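Mucus binding protein (Lactobacillus reuteri, PDB 3I57) probably mediates attachment of the bacterium to mucus, and its type 2 repeat, the part in this chain, has a beta-grasp fold and binds immunoglobulins. Local coordinates at residues S85-T90 with T130-W135; H75-V80 with V125-T130; E98-K103 with P175-I180. All coordinates share one frame; numbering follows the deposited sequence.

Contact 1 (S85-T90 with T130-W135); sequences SSADGT and TGIVAW
Residues 85-90, in the loop between strands 67-80 and 93-104, fold back here on the segment leading into strand 133-135. Their type I turn, Ser86-Gly89, packs closely on residues 131-133. Ala87 N donates to Gly131 O at 2.9 Å, meeting that carbonyl from above its plane. A glycine suits position 131 because, at its positive phi of 75°, a CB would jam against the preceding carbonyl and crowd Ala87 CB. Beside this bond, Ser86 OG, anti to its own backbone N (chi1 177°), accepts an almost straight bond from Val133 N at 2.8 Å. The same hydroxyl donates to Asp88 OD1 at 2.6 Å. OD1 also accepts Thr90 N, which makes an Asx turn, and Thr90 OG1 at 2.8 Å, so three donors grip it. Val133 CG1 lies over the centre of the Trp135 ring, 3.3 Å above its plane, while Thr90 OG1 receives a weak, bent bond at that ring's NE1 edge. An alanine in place of Ser86 has no hydroxyl to accept from Val133 N or donate to Asp88 OD1, and would probably loosen the turn's seat on the neighbouring segment. The solvent side is looser: exposed Asp88 sends OD2 to a water (2.6 Å) that also donates to Thr90 OG1 and Val133 O. Converging donors would probably stabilise the Asp88 carboxylate as an anion, and the loop is held mainly by directed polar bonds.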
ATOM      1  N   SER A  85      -0.173  -0.950  -8.613  1.00 10.39           N
ATOM      2  CA  SER A  85       0.688   0.184  -8.284  1.00 11.13           C
ATOM      3  C   SER A  85       0.122   0.925  -7.069  1.00 10.10           C
ATOM      4  O   SER A  85      -1.038   0.728  -6.692  1.00  9.72           O
ATOM      5  CB  SER A  85       0.836   1.141  -9.469  1.00 11.11           C
ATOM      6  OG  SER A  85      -0.427   1.672  -9.838  1.00 15.07           O
ATOM      7  N   SER A  86       0.968   1.733  -6.451  1.00  8.94           N
ATOM      8  CA  SER A  86       0.598   2.555  -5.310  1.00  9.07           C
ATOM      9  C   SER A  86       1.190   3.949  -5.448  1.00  9.08           C
ATOM     10  O   SER A  86       2.344   4.134  -5.857  1.00  9.67           O
ATOM     11  CB  SER A  86       1.103   1.908  -4.018  1.00  6.87           C
ATOM     12  OG  SER A  86       0.821   2.727  -2.887  1.00  7.43           O
ATOM     13  N   ALA A  87       0.388   4.933  -5.083  1.00  9.21           N
ATOM     14  CA  ALA A  87       0.749   6.313  -5.262  1.00 10.20           C
ATOM     15  C   ALA A  87       1.990   6.708  -4.451  1.00 11.34           C
ATOM     16  O   ALA A  87       2.648   7.697  -4.778  1.00 12.29           O
ATOM     17  CB  ALA A  87      -0.462   7.209  -4.904  1.00  9.62           C
ATOM     18  N   ASP A  88       2.310   5.961  -3.391  1.00 11.35           N
ATOM     19  CA  ASP A  88       3.527   6.227  -2.618  1.00 11.56           C
ATOM     20  C   ASP A  88       4.728   5.430  -3.129  1.00 12.01           C
ATOM     21  O   ASP A  88       5.771   5.394  -2.476  1.00 12.96           O
ATOM     22  CB  ASP A  88       3.315   6.010  -1.110  1.00 11.65           C
ATOM     23  CG  ASP A  88       3.059   4.558  -0.747  1.00 11.57           C
ATOM     24  OD1 ASP A  88       2.926   3.710  -1.675  1.00 12.83           O
ATOM     25  OD2 ASP A  88       2.969   4.271   0.472  1.00 11.71           O
ATOM     26  N   GLY A  89       4.562   4.799  -4.289  1.00 11.85           N
ATOM     27  CA  GLY A  89       5.640   4.032  -4.967  1.00 11.35           C
ATOM     28  C   GLY A  89       6.027   2.692  -4.342  1.00 11.71           C
ATOM     29  O   GLY A  89       6.960   2.039  -4.803  1.00 11.74           O
ATOM     30  N   THR A  90       5.314   2.258  -3.317  1.00 11.20           N
ATOM     31  CA  THR A  90       5.598   0.937  -2.716  1.00 11.31           C
ATOM     32  C   THR A  90       5.064  -0.144  -3.636  1.00 10.91           C
ATOM     33  O   THR A  90       4.160   0.106  -4.428  1.00 10.68           O
ATOM     34  CB  THR A  90       5.016   0.784  -1.306  1.00 11.68           C
ATOM     35  OG1 THR A  90       3.606   1.042  -1.342  1.00 12.26           O
ATOM     36  CG2 THR A  90       5.671   1.773  -0.355  1.00 11.83           C
ATOM     37  N   THR A 130      -6.616   8.245  -1.527  1.00  7.05           N
ATOM     38  CA  THR A 130      -5.206   8.606  -1.604  1.00  7.37           C
ATOM     39  C   THR A 130      -4.457   7.932  -2.767  1.00  7.55           C
ATOM     40  O   THR A 130      -3.389   8.410  -3.165  1.00  9.08           O
ATOM     41  CB  THR A 130      -4.477   8.284  -0.303  1.00  7.33           C
ATOM     42  OG1 THR A 130      -4.505   6.868  -0.099  1.00  6.27           O
ATOM     43  CG2 THR A 130      -5.172   8.983   0.896  1.00  9.32           C
ATOM     44  N   GLY A 131      -4.994   6.850  -3.323  1.00  7.64           N
ATOM     45  CA  GLY A 131      -4.238   6.057  -4.309  1.00  7.84           C
ATOM     46  C   GLY A 131      -3.136   5.168  -3.747  1.00  7.25           C
ATOM     47  O   GLY A 131      -2.425   4.482  -4.493  1.00  7.81           O
ATOM     48  N   ILE A 132      -3.021   5.139  -2.434  1.00  8.01           N
ATOM     49  CA  ILE A 132      -1.977   4.379  -1.742  1.00  8.10           C
ATOM     50  C   ILE A 132      -2.465   2.988  -1.364  1.00  8.01           C
ATOM     51  O   ILE A 132      -3.580   2.815  -0.830  1.00  7.17           O
ATOM     52  CB  ILE A 132      -1.509   5.109  -0.471  1.00  8.47           C
ATOM     53  CG1 ILE A 132      -1.049   6.533  -0.819  1.00  8.02           C
ATOM     54  CG2 ILE A 132      -0.419   4.289   0.310  1.00  8.08           C
ATOM     55  CD1 ILE A 132      -0.744   7.428   0.437  1.00  5.19           C
ATOM     56  N   VAL A 133      -1.629   1.983  -1.644  1.00  6.73           N
ATOM     57  CA  VAL A 133      -1.947   0.636  -1.209  1.00  6.84           C
ATOM     58  C   VAL A 133      -1.297   0.389   0.146  1.00  6.78           C
ATOM     59  O   VAL A 133      -0.093   0.601   0.303  1.00  7.11           O
ATOM     60  CB  VAL A 133      -1.363  -0.406  -2.184  1.00  6.56           C
ATOM     61  CG1 VAL A 133      -1.631  -1.818  -1.673  1.00  5.93           C
ATOM     62  CG2 VAL A 133      -2.001  -0.246  -3.581  1.00  8.72           C
ATOM     63  N   ALA A 134      -2.090  -0.057   1.116  1.00  6.43           N
ATOM     64  CA  ALA A 134      -1.567  -0.620   2.349  1.00  7.38           C
ATOM     65  C   ALA A 134      -1.251  -2.075   2.088  1.00  7.40           C
ATOM     66  O   ALA A 134      -2.160  -2.905   1.979  1.00  7.46           O
ATOM     67  CB  ALA A 134      -2.601  -0.495   3.471  1.00  8.06           C
ATOM     68  N   TRP A 135       0.041  -2.395   2.004  1.00  6.90           N
ATOM     69  CA  TRP A 135       0.446  -3.761   1.669  1.00  7.28           C
ATOM     70  C   TRP A 135       0.387  -4.667   2.884  1.00  7.49           C
ATOM     71  O   TRP A 135       0.805  -4.267   3.956  1.00  9.11           O
ATOM     72  CB  TRP A 135       1.865  -3.772   1.081  1.00  6.28           C
ATOM     73  CG  TRP A 135       1.910  -3.065  -0.252  1.00  7.03           C
ATOM     74  CD1 TRP A 135       2.461  -1.831  -0.529  1.00  6.32           C
ATOM     75  CD2 TRP A 135       1.346  -3.537  -1.484  1.00  7.22           C
ATOM     76  NE1 TRP A 135       2.272  -1.526  -1.847  1.00  7.60           N
ATOM     77  CE2 TRP A 135       1.584  -2.545  -2.458  1.00  6.18           C
ATOM     78  CE3 TRP A 135       0.656  -4.704  -1.855  1.00  6.12           C
ATOM     79  CZ2 TRP A 135       1.190  -2.694  -3.785  1.00  6.84           C
ATOM     80  CZ3 TRP A 135       0.254  -4.848  -3.164  1.00  4.32           C
ATOM     81  CH2 TRP A 135       0.511  -3.840  -4.115  1.00  5.74           C
TER
HETATM   82  O   HOH W   1       2.202   1.929   1.133  1.00 24.70           O

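Contact 2 (H75-V80 with V125-T130)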
ATOM      1  N   HIS A  75     -12.828   6.533   3.739  1.00  6.76           N
ATOM      2  CA  HIS A  75     -12.148   6.281   2.452  1.00  6.63           C
ATOM      3  C   HIS A  75     -12.609   4.920   1.922  1.00  7.27           C
ATOM      4  O   HIS A  75     -12.547   3.932   2.660  1.00  6.96           O
ATOM      5  CB  HIS A  75     -10.635   6.225   2.655  1.00  6.43           C
ATOM      6  CG  HIS A  75     -10.020   7.512   3.102  1.00  8.40           C
ATOM      7  ND1 HIS A  75      -8.659   7.744   3.038  1.00  8.07           N
ATOM      8  CD2 HIS A  75     -10.577   8.647   3.592  1.00  9.81           C
ATOM      9  CE1 HIS A  75      -8.406   8.960   3.491  1.00  8.03           C
ATOM     10  NE2 HIS A  75      -9.552   9.526   3.839  1.00  8.74           N
ATOM     11  N   HIS A  76     -13.088   4.869   0.687  1.00  7.57           N
ATOM     12  CA  HIS A  76     -13.414   3.592   0.076  1.00  8.80           C
ATOM     13  C   HIS A  76     -12.133   2.769  -0.158  1.00  8.55           C
ATOM     14  O   HIS A  76     -11.107   3.299  -0.597  1.00  7.32           O
ATOM     15  CB  HIS A  76     -14.187   3.773  -1.242  1.00  8.72           C
ATOM     16  CG  HIS A  76     -14.593   2.467  -1.835  1.00 10.44           C
ATOM     17  ND1 HIS A  76     -15.554   1.663  -1.254  1.00 14.52           N
ATOM     18  CD2 HIS A  76     -14.067   1.750  -2.856  1.00 10.92           C
ATOM     19  CE1 HIS A  76     -15.652   0.539  -1.943  1.00 12.26           C
ATOM     20  NE2 HIS A  76     -14.769   0.571  -2.924  1.00 14.38           N
ATOM     21  N   ARG A  77     -12.190   1.480   0.167  1.00  8.68           N
ATOM     22  CA  ARG A  77     -11.055   0.581  -0.023  1.00  9.04           C
ATOM     23  C   ARG A  77     -11.417  -0.619  -0.871  1.00  9.86           C
ATOM     24  O   ARG A  77     -12.577  -1.041  -0.905  1.00  9.94           O
ATOM     25  CB  ARG A  77     -10.503   0.132   1.332  1.00  9.13           C
ATOM     26  CG  ARG A  77      -9.822   1.289   2.088  1.00  8.73           C
ATOM     27  CD  ARG A  77      -9.329   0.925   3.483  1.00 11.01           C
ATOM     28  NE  ARG A  77      -8.554   2.042   4.020  1.00 14.10           N
ATOM     29  CZ  ARG A  77      -9.103   3.091   4.630  1.00 14.00           C
ATOM     30  NH1 ARG A  77     -10.417   3.144   4.792  1.00  8.86           N
ATOM     31  NH2 ARG A  77      -8.336   4.077   5.066  1.00 14.62           N
ATOM     32  N   GLU A  78     -10.420  -1.163  -1.555  1.00 11.29           N
ATOM     33  CA  GLU A  78     -10.606  -2.367  -2.348  1.00 12.37           C
ATOM     34  C   GLU A  78      -9.343  -3.221  -2.253  1.00 12.07           C
ATOM     35  O   GLU A  78      -8.223  -2.713  -2.261  1.00  9.55           O
ATOM     36  CB  GLU A  78     -10.911  -2.022  -3.807  1.00 13.90           C
ATOM     37  CG  GLU A  78      -9.875  -1.101  -4.454  1.00 19.93           C
ATOM     38  CD  GLU A  78     -10.181  -0.787  -5.922  1.00 25.87           C
ATOM     39  OE1 GLU A  78     -11.056   0.080  -6.162  1.00 28.52           O
ATOM     40  OE2 GLU A  78      -9.541  -1.397  -6.824  1.00 26.67           O
ATOM     41  N   ASN A  79      -9.531  -4.525  -2.145  1.00 12.04           N
ATOM     42  CA  ASN A  79      -8.386  -5.411  -2.106  1.00 12.36           C
ATOM     43  C   ASN A  79      -7.732  -5.469  -3.478  1.00 11.55           C
ATOM     44  O   ASN A  79      -8.418  -5.595  -4.504  1.00 11.45           O
ATOM     45  CB  ASN A  79      -8.808  -6.826  -1.710  1.00 13.34           C
ATOM     46  CG  ASN A  79      -9.556  -6.877  -0.403  1.00 15.42           C
ATOM     47  OD1 ASN A  79      -9.171  -6.248   0.569  1.00 16.10           O
ATOM     48  ND2 ASN A  79     -10.625  -7.677  -0.366  1.00 21.16           N
ATOM     49  N   VAL A  80      -6.408  -5.388  -3.508  1.00 10.21           N
ATOM     50  CA  VAL A  80      -5.678  -5.474  -4.773  1.00  9.77           C
ATOM     51  C   VAL A  80      -4.620  -6.585  -4.778  1.00 10.02           C
ATOM     52  O   VAL A  80      -4.195  -7.076  -3.728  1.00  9.54           O
ATOM     53  CB  VAL A  80      -5.004  -4.107  -5.180  1.00  9.45           C
ATOM     54  CG1 VAL A  80      -6.041  -3.006  -5.355  1.00  9.42           C
ATOM     55  CG2 VAL A  80      -3.938  -3.675  -4.136  1.00  8.75           C
ATOM     56  N   VAL A 125      -4.439  -3.506   0.219  1.00  7.13           N
ATOM     57  CA  VAL A 125      -5.734  -2.867   0.177  1.00  8.12           C
ATOM     58  C   VAL A 125      -5.497  -1.424  -0.262  1.00  7.19           C
ATOM     59  O   VAL A 125      -4.770  -0.664   0.408  1.00  7.64           O
ATOM     60  CB  VAL A 125      -6.321  -2.810   1.554  1.00  8.27           C
ATOM     61  CG1 VAL A 125      -7.581  -1.950   1.551  1.00  9.81           C
ATOM     62  CG2 VAL A 125      -6.592  -4.243   2.089  1.00  9.24           C
ATOM     63  N   LEU A 126      -6.136  -1.059  -1.367  1.00  7.88           N
ATOM     64  CA  LEU A 126      -5.964   0.244  -1.970  1.00  7.81           C
ATOM     65  C   LEU A 126      -6.979   1.194  -1.350  1.00  7.52           C
ATOM     66  O   LEU A 126      -8.143   0.849  -1.168  1.00  7.56           O
ATOM     67  CB  LEU A 126      -6.185   0.164  -3.477  1.00  8.43           C
ATOM     68  CG  LEU A 126      -6.365   1.491  -4.183  1.00  8.76           C
ATOM     69  CD1 LEU A 126      -5.046   2.252  -4.230  1.00 10.00           C
ATOM     70  CD2 LEU A 126      -6.967   1.227  -5.584  1.00  6.81           C
ATOM     71  N   ASP A 127      -6.491   2.366  -0.972  1.00  6.55           N
ATOM     72  CA  ASP A 127      -7.337   3.450  -0.484  1.00  6.93           C
ATOM     73  C   ASP A 127      -7.646   4.303  -1.703  1.00  6.99           C
ATOM     74  O   ASP A 127      -6.756   4.921  -2.269  1.00  7.52           O
ATOM     75  CB  ASP A 127      -6.529   4.234   0.551  1.00  6.70           C
ATOM     76  CG  ASP A 127      -7.289   5.447   1.131  1.00  8.42           C
ATOM     77  OD1 ASP A 127      -8.097   6.051   0.411  1.00  7.50           O
ATOM     78  OD2 ASP A 127      -7.031   5.810   2.298  1.00  9.68           O
ATOM     79  N   ASP A 128      -8.908   4.298  -2.116  1.00  7.29           N
ATOM     80  CA  ASP A 128      -9.326   5.005  -3.297  1.00  7.92           C
ATOM     81  C   ASP A 128      -9.177   6.524  -3.190  1.00  7.29           C
ATOM     82  O   ASP A 128      -9.118   7.199  -4.224  1.00  7.36           O
ATOM     83  CB  ASP A 128     -10.774   4.657  -3.625  1.00  7.84           C
ATOM     84  CG  ASP A 128     -10.927   3.325  -4.331  1.00 10.88           C
ATOM     85  OD1 ASP A 128      -9.940   2.752  -4.872  1.00  9.59           O
ATOM     86  OD2 ASP A 128     -12.087   2.864  -4.356  1.00 14.10           O
ATOM     87  N   VAL A 129      -9.135   7.071  -1.971  1.00  6.34           N
ATOM     88  CA  VAL A 129      -8.996   8.540  -1.827  1.00  6.87           C
ATOM     89  C   VAL A 129      -7.562   8.991  -2.084  1.00  7.29           C
ATOM     90  O   VAL A 129      -7.324   9.992  -2.768  1.00  7.53           O
ATOM     91  CB  VAL A 129      -9.401   9.028  -0.440  1.00  6.35           C
ATOM     92  CG1 VAL A 129      -8.951  10.495  -0.246  1.00  7.46           C
ATOM     93  CG2 VAL A 129     -10.920   8.895  -0.258  1.00  7.37           C
ATOM     94  N   THR A 130      -6.616   8.245  -1.527  1.00  7.05           N
ATOM     95  CA  THR A 130      -5.206   8.606  -1.604  1.00  7.37           C
ATOM     96  C   THR A 130      -4.457   7.932  -2.767  1.00  7.55           C
ATOM     97  O   THR A 130      -3.389   8.410  -3.165  1.00  9.08           O
ATOM     98  CB  THR A 130      -4.477   8.284  -0.303  1.00  7.33           C
ATOM     99  OG1 THR A 130      -4.505   6.868  -0.099  1.00  6.27           O
ATOM    100  CG2 THR A 130      -5.172   8.983   0.896  1.00  9.32           C
TER
HETATM  101  O   HOH W   2      -5.611   3.509   4.347  1.00 27.74           O
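His75 lays one face of its imidazole under Val129, whose CB stands 3.9 Å from the ring centroid and 15° off the normal, a CH-pi contact crossed at about a right angle. With CG beside the backbone N (chi1 -65°), the ring turns its ND1 edge to Asp127, and ND1 donates to the syn lone pair of OD2 at 2.6 Å. Ring and carboxylate planes are 63° apart, yet OD2 stays in the ring plane and the bond is nearly straight. The other ring nitrogen, NE2, is hydrogen-bonded to Asp10, and the Tyr46 ring meets the imidazole about perpendicular to it.

Asp127 suits its place because its second oxygen serves the turn that follows: OD1 accepts Val129 N at 2.8 Å, nearly along the C-O axis, and Thr130 N at 3.3 Å, forming an Asx turn and motif that fixes the carboxylate. Arg77 adds charge alone: NH2 lies 3.5 Å from Asp127 OD2, which sits well out of the guanidinium plane, and the strongest polar partner of Arg77 is Glu12.

Strands 77-80 and 125-127 run antiparallel. Glu78 and Leu126 form the hydrogen-bonded pair, exchanging both bonds, and Asp128 N donates to His76 O at 2.9 Å beyond it. On the Leu126 side Val80 CG1 packs against Leu126 CB, extending the apolar surface toward Val133, while Glu78 OE1 comes within 3.2 Å of Asp128 OD1, a close approach of like charges that is not a hydrogen bond.

Carboxylates at both imidazole nitrogens would probably favour a protonated His75; separately, the closeness of the Glu78 and Asp128 carboxylates would probably raise the pKa of one of them. Together this polar chemistry ties the end of strand 67-80 to the turn after strand 112-127.

Contact 3 (E98-K103 with P175-I180); sequences ETVHYK and PTLTVI
Pro175 O takes one good hydrogen bond, from Thr99 N at 2.9 Å, nearly along the C=O axis, with a weak one from a water that also joins Thr99 OG1 to Thr176 OG1 and a CA-H...O contact from Glu98. The good bond opens a parallel pairing of strands 98-103 and 176-180. Leu177 N donates to Thr99 O, so Thr99 brackets Thr176. His101 brackets Thr178: His101 N donates to Leu177 O at 2.9 Å, and Val179 N returns to His101 O. Lys103 N closes the series on Val179 O.

On one face, Val100 CG1 meets Val179 CG2 at 3.7 Å and Leu177 CD1 at 4.0 Å, and Tyr102, lying alongside Val179, brings CD1 to within 3.6 Å of Val179 CB. Branched and aromatic side chains suit this side, where Val163 of strand 162-168 and Leu148 also pack. The other face carries Thr99, His101, Lys103, Thr176, Thr178 and Ile180. There the His101 ring has Thr178 OG1 near its plane at the edge, while NE2 approaches Thr176 CG2 at 3.4 Å; ND1 is hydrogen-bonded to Asp113, which fixes the ring's rotation. Extended Lys103 lays CD over Thr178 CG2 at 3.6 Å.

A parallel pair formed by the first and last strands of the domain is characteristic of the ubiquitin-like beta-grasp fold; here threonine and histidine keep one face mostly polar while valine, leucine and tyrosine make the other apolar.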
ATOM      1  N   GLU A  98      20.843 -14.186  -4.602  1.00  7.91           N
ATOM      2  CA  GLU A  98      21.869 -14.944  -3.910  1.00  8.10           C
ATOM      3  C   GLU A  98      23.146 -14.829  -4.754  1.00  8.43           C
ATOM      4  O   GLU A  98      23.081 -14.960  -5.973  1.00  8.70           O
ATOM      5  CB  GLU A  98      21.445 -16.408  -3.780  1.00  7.61           C
ATOM      6  CG  GLU A  98      22.650 -17.323  -3.547  1.00  8.07           C
ATOM      7  CD  GLU A  98      22.258 -18.792  -3.499  1.00  8.65           C
ATOM      8  OE1 GLU A  98      21.584 -19.229  -4.457  1.00  7.16           O
ATOM      9  OE2 GLU A  98      22.654 -19.480  -2.518  1.00  8.75           O
ATOM     10  N   THR A  99      24.294 -14.564  -4.114  1.00  7.62           N
ATOM     11  CA  THR A  99      25.572 -14.445  -4.832  1.00  7.64           C
ATOM     12  C   THR A  99      26.555 -15.432  -4.236  1.00  6.89           C
ATOM     13  O   THR A  99      26.769 -15.435  -3.014  1.00  6.70           O
ATOM     14  CB  THR A  99      26.182 -13.036  -4.666  1.00  8.41           C
ATOM     15  OG1 THR A  99      25.263 -12.083  -5.183  1.00  8.38           O
ATOM     16  CG2 THR A  99      27.488 -12.910  -5.450  1.00  8.39           C
ATOM     17  N   VAL A 100      27.136 -16.260  -5.098  1.00  7.56           N
ATOM     18  CA  VAL A 100      28.169 -17.198  -4.691  1.00  7.65           C
ATOM     19  C   VAL A 100      29.487 -16.852  -5.360  1.00  8.35           C
ATOM     20  O   VAL A 100      29.581 -16.790  -6.596  1.00  9.05           O
ATOM     21  CB  VAL A 100      27.804 -18.628  -5.053  1.00  8.50           C
ATOM     22  CG1 VAL A 100      28.925 -19.601  -4.569  1.00  8.62           C
ATOM     23  CG2 VAL A 100      26.417 -18.996  -4.478  1.00  6.76           C
ATOM     24  N   HIS A 101      30.480 -16.589  -4.526  1.00  8.23           N
ATOM     25  CA  HIS A 101      31.837 -16.348  -4.963  1.00  8.08           C
ATOM     26  C   HIS A 101      32.611 -17.663  -4.981  1.00  8.72           C
ATOM     27  O   HIS A 101      32.305 -18.600  -4.225  1.00  7.80           O
ATOM     28  CB  HIS A 101      32.550 -15.380  -3.996  1.00  8.15           C
ATOM     29  CG  HIS A 101      31.879 -14.054  -3.838  1.00  7.54           C
ATOM     30  ND1 HIS A 101      31.579 -13.234  -4.906  1.00  9.60           N
ATOM     31  CD2 HIS A 101      31.497 -13.382  -2.726  1.00 10.94           C
ATOM     32  CE1 HIS A 101      31.036 -12.112  -4.457  1.00 11.82           C
ATOM     33  NE2 HIS A 101      30.956 -12.189  -3.138  1.00 13.07           N
ATOM     34  N   TYR A 102      33.653 -17.709  -5.817  1.00  8.74           N
ATOM     35  CA  TYR A 102      34.491 -18.919  -5.944  1.00  9.57           C
ATOM     36  C   TYR A 102      35.937 -18.493  -5.825  1.00  9.85           C
ATOM     37  O   TYR A 102      36.425 -17.699  -6.640  1.00 11.04           O
ATOM     38  CB  TYR A 102      34.255 -19.665  -7.270  1.00  9.03           C
ATOM     39  CG  TYR A 102      32.821 -20.091  -7.457  1.00  9.17           C
ATOM     40  CD1 TYR A 102      32.270 -21.137  -6.704  1.00  8.47           C
ATOM     41  CD2 TYR A 102      31.995 -19.398  -8.343  1.00  9.99           C
ATOM     42  CE1 TYR A 102      30.936 -21.497  -6.852  1.00  7.34           C
ATOM     43  CE2 TYR A 102      30.675 -19.732  -8.496  1.00  9.63           C
ATOM     44  CZ  TYR A 102      30.142 -20.780  -7.768  1.00 10.73           C
ATOM     45  OH  TYR A 102      28.802 -21.071  -7.948  1.00 10.29           O
ATOM     46  N   LYS A 103      36.604 -19.000  -4.794  1.00 10.40           N
ATOM     47  CA  LYS A 103      37.941 -18.526  -4.422  1.00 11.95           C
ATOM     48  C   LYS A 103      38.877 -19.655  -4.043  1.00 13.50           C
ATOM     49  O   LYS A 103      38.442 -20.732  -3.650  1.00 12.63           O
ATOM     50  CB  LYS A 103      37.847 -17.555  -3.237  1.00 12.45           C
ATOM     51  CG  LYS A 103      37.019 -16.270  -3.517  1.00 11.86           C
ATOM     52  CD  LYS A 103      36.895 -15.368  -2.279  1.00 15.93           C
ATOM     53  CE  LYS A 103      36.136 -14.064  -2.578  1.00 17.63           C
ATOM     54  NZ  LYS A 103      36.263 -13.068  -1.448  1.00 15.24           N
ATOM     55  N   PRO A 175      21.481 -14.029   0.222  1.00  8.22           N
ATOM     56  CA  PRO A 175      22.758 -14.342   0.878  1.00  8.20           C
ATOM     57  C   PRO A 175      23.921 -14.155  -0.065  1.00  8.48           C
ATOM     58  O   PRO A 175      23.764 -14.332  -1.270  1.00  8.06           O
ATOM     59  CB  PRO A 175      22.629 -15.837   1.189  1.00  7.88           C
ATOM     60  CG  PRO A 175      21.757 -16.367   0.074  1.00  8.54           C
ATOM     61  CD  PRO A 175      20.733 -15.242  -0.158  1.00  7.87           C
ATOM     62  N   THR A 176      25.101 -13.871   0.478  1.00  8.00           N
ATOM     63  CA  THR A 176      26.309 -13.832  -0.337  1.00  8.41           C
ATOM     64  C   THR A 176      27.314 -14.719   0.375  1.00  6.97           C
ATOM     65  O   THR A 176      27.535 -14.545   1.589  1.00  8.19           O
ATOM     66  CB  THR A 176      26.865 -12.403  -0.447  1.00  8.44           C
ATOM     67  OG1 THR A 176      25.950 -11.593  -1.210  1.00 10.99           O
ATOM     68  CG2 THR A 176      28.201 -12.435  -1.172  1.00  9.95           C
ATOM     69  N   LEU A 177      27.887 -15.690  -0.331  1.00  7.27           N
ATOM     70  CA  LEU A 177      28.706 -16.688   0.341  1.00  7.90           C
ATOM     71  C   LEU A 177      29.827 -17.096  -0.564  1.00  8.28           C
ATOM     72  O   LEU A 177      29.791 -16.785  -1.728  1.00  7.99           O
ATOM     73  CB  LEU A 177      27.861 -17.906   0.751  1.00  8.42           C
ATOM     74  CG  LEU A 177      27.231 -18.724  -0.370  1.00  9.18           C
ATOM     75  CD1 LEU A 177      28.055 -19.968  -0.698  1.00 11.57           C
ATOM     76  CD2 LEU A 177      25.797 -19.150   0.006  1.00 10.00           C
ATOM     77  N   THR A 178      30.844 -17.745  -0.010  1.00  8.43           N
ATOM     78  CA  THR A 178      32.013 -18.121  -0.780  1.00  8.86           C
ATOM     79  C   THR A 178      32.255 -19.618  -0.697  1.00  9.02           C
ATOM     80  O   THR A 178      32.283 -20.184   0.384  1.00  9.94           O
ATOM     81  CB  THR A 178      33.278 -17.415  -0.246  1.00  8.97           C
ATOM     82  OG1 THR A 178      33.093 -16.000  -0.298  1.00  8.03           O
ATOM     83  CG2 THR A 178      34.491 -17.793  -1.127  1.00  9.08           C
ATOM     84  N   VAL A 179      32.408 -20.229  -1.860  1.00  9.40           N
ATOM     85  CA  VAL A 179      32.861 -21.599  -2.031  1.00  9.44           C
ATOM     86  C   VAL A 179      34.399 -21.508  -2.203  1.00 10.09           C
ATOM     87  O   VAL A 179      34.878 -20.651  -2.948  1.00  9.15           O
ATOM     88  CB  VAL A 179      32.158 -22.201  -3.259  1.00  8.57           C
ATOM     89  CG1 VAL A 179      32.825 -23.499  -3.734  1.00 10.11           C
ATOM     90  CG2 VAL A 179      30.661 -22.484  -2.925  1.00 10.37           C
ATOM     91  N   ILE A 180      35.146 -22.359  -1.494  1.00 10.67           N
ATOM     92  CA  ILE A 180      36.625 -22.331  -1.481  1.00 11.87           C
ATOM     93  C   ILE A 180      37.135 -23.596  -2.165  1.00 12.38           C
ATOM     94  O   ILE A 180      36.605 -24.685  -1.907  1.00 13.02           O
ATOM     95  CB  ILE A 180      37.170 -22.340  -0.027  1.00 12.96           C
ATOM     96  CG1 ILE A 180      36.860 -21.029   0.674  1.00 13.30           C
ATOM     97  CG2 ILE A 180      38.692 -22.586  -0.015  1.00 12.27           C
ATOM     98  CD1 ILE A 180      37.242 -21.003   2.112  1.00 19.80           C
TER
HETATM   99  O   HOH W   3      23.733 -11.478  -2.927  1.00  8.06           O

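Contacts 1 and 2 are neighbours, their centres 9 Å apart, and share Thr130. They join along one strand edge: Ala134 N lies 2.8 Å from Val125 O and Ile132 O lies 2.9 Å from Asp127 N, both probable hydrogen bonds, so the turn of contact 1 rests on strand 133-135, which in turn pairs with strand 112-127 of contact 2. Contact 3 lies far along the elongated repeat, centres about 36 Å from contact 1 and 43 Å from contact 2, without touching either. The mixed sheet nevertheless connects all three, because strand 112-127 also borders strand 93-104. None lies at the calcium site formed by Gln2, Asp60, Asp62 and Asn65.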